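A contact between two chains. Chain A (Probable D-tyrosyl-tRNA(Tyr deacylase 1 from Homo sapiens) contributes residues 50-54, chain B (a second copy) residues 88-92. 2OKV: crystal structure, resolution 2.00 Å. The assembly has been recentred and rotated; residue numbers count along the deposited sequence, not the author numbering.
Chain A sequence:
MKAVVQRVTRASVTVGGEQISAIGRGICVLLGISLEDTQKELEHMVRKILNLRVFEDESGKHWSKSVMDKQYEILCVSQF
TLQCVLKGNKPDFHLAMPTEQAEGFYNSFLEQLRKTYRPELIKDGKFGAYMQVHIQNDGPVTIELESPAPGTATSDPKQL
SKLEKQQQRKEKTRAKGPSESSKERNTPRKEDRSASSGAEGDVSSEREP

Chain A (50-54) LNLRV
Chain B (88-92) GNKPD

Arg A53 brings a long cationic side chain to this contact yet makes its one hydrogen bond there through the backbone: Arg A53 N donates to Asn B89 O over 3.3 Å, nearly straight at 166° but weak. The principle is that a backbone hydrogen bond can accompany side-chain packing where two irregular segments meet. Here Leu A52 lies across from Asn B89 and Arg A53 across from Lys B90, their CA atoms 5.3 and 5.2 Å apart.

Chain A comes out of a helix that begins earlier in the chain, with Leu A50 at phi/psi -70/-23 and Asn A51 at -110/2. Leu A52 is extended (-55/121), and the chain turns tightly at Arg A53 (-90/80), where Val A54 N makes a weak hydrogen bond to Leu A52 O at 3.2 Å; Val A54 follows at -109/-5. Chain B has no regular structure: Gly B88 at 58/-140, Asn B89 at -118/-13, then extended Lys B90 (-81/133) and Pro B91 (-69/144).

The CA-to-CB bonds of Asn A51 (chi1 p) and Asn B89 (m) both point toward the other stretch. Arg A53 (m, chi3 p) lays one guanidinium face over Lys B90 N, with its NE 3.7 Å from Lys B90 CB; the lysine, p-t-m-t, leads its end away. Pro B91, C-gamma exo, sets CD 3.4 Å from Arg A53 O. This packing has a price: Arg A53 O and NE are buried without polar partners.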

# COMPACT_ATOMS: atom_id res chain seq x y z
N LEU A 50 0.38 -16.12 -3.19
CA LEU A 50 0.59 -16.81 -4.46
C LEU A 50 -0.71 -17.13 -5.21
O LEU A 50 -0.70 -17.32 -6.43
CB LEU A 50 1.45 -18.07 -4.28
CG LEU A 50 2.92 -17.83 -3.91
CD1 LEU A 50 3.63 -19.14 -3.67
CD2 LEU A 50 3.60 -17.05 -5.03
N ASN A 51 -1.83 -17.21 -4.51
CA ASN A 51 -3.08 -17.50 -5.21
C ASN A 51 -4.06 -16.34 -5.28
O ASN A 51 -5.14 -16.49 -5.85
CB ASN A 51 -3.74 -18.74 -4.67
CG ASN A 51 -3.84 -18.72 -3.19
OD1 ASN A 51 -4.24 -17.72 -2.59
ND2 ASN A 51 -3.46 -19.83 -2.56
N LEU A 52 -3.66 -15.19 -4.73
CA LEU A 52 -4.48 -13.98 -4.75
C LEU A 52 -4.85 -13.66 -6.21
O LEU A 52 -3.95 -13.44 -7.03
CB LEU A 52 -3.69 -12.81 -4.17
CG LEU A 52 -4.28 -11.69 -3.29
CD1 LEU A 52 -3.61 -10.36 -3.66
CD2 LEU A 52 -5.81 -11.54 -3.30
N ARG A 53 -6.15 -13.61 -6.51
CA ARG A 53 -6.61 -13.41 -7.89
C ARG A 53 -6.81 -11.94 -8.24
O ARG A 53 -7.92 -11.44 -8.26
CB ARG A 53 -7.86 -14.22 -8.16
CG ARG A 53 -7.51 -15.61 -8.60
CD ARG A 53 -8.25 -16.65 -7.80
NE ARG A 53 -9.59 -16.87 -8.27
CZ ARG A 53 -10.20 -18.06 -8.28
NH1 ARG A 53 -9.57 -19.16 -7.87
NH2 ARG A 53 -11.45 -18.15 -8.73
N VAL A 54 -5.71 -11.29 -8.54
CA VAL A 54 -5.67 -9.87 -8.78
C VAL A 54 -5.44 -9.58 -10.27
O VAL A 54 -5.52 -8.44 -10.72
CB VAL A 54 -4.60 -9.28 -7.81
CG1 VAL A 54 -3.62 -8.38 -8.48
CG2 VAL A 54 -5.28 -8.66 -6.56
N GLY B 88 -12.26 -17.78 0.02
CA GLY B 88 -11.46 -18.41 -1.03
C GLY B 88 -10.27 -17.53 -1.36
O GLY B 88 -9.67 -16.93 -0.47
N ASN B 89 -9.94 -17.43 -2.65
CA ASN B 89 -8.83 -16.57 -3.10
C ASN B 89 -9.24 -15.44 -4.04
O ASN B 89 -8.46 -14.51 -4.30
CB ASN B 89 -7.71 -17.41 -3.72
CG ASN B 89 -7.21 -18.49 -2.79
OD1 ASN B 89 -7.25 -19.68 -3.12
ND2 ASN B 89 -6.74 -18.09 -1.61
N LYS B 90 -10.47 -15.51 -4.55
CA LYS B 90 -11.04 -14.43 -5.36
C LYS B 90 -11.57 -13.32 -4.46
O LYS B 90 -12.25 -13.59 -3.47
CB LYS B 90 -12.12 -14.95 -6.33
CG LYS B 90 -13.54 -15.06 -5.77
CD LYS B 90 -14.50 -15.81 -6.71
CE LYS B 90 -15.12 -14.89 -7.77
NZ LYS B 90 -16.32 -15.50 -8.42
N PRO B 91 -11.22 -12.06 -4.78
CA PRO B 91 -11.79 -10.93 -4.05
C PRO B 91 -13.28 -10.74 -4.33
O PRO B 91 -13.75 -10.99 -5.45
CB PRO B 91 -11.00 -9.73 -4.59
CG PRO B 91 -9.81 -10.31 -5.30
CD PRO B 91 -10.28 -11.62 -5.82
N ASP B 92 -14.02 -10.34 -3.30
CA ASP B 92 -15.41 -9.91 -3.43
C ASP B 92 -15.48 -8.50 -2.86
O ASP B 92 -14.90 -8.22 -1.81
CB ASP B 92 -16.34 -10.88 -2.70
CG ASP B 92 -17.81 -10.51 -2.84
OD1 ASP B 92 -18.55 -11.25 -3.52
OD2 ASP B 92 -18.22 -9.47 -2.29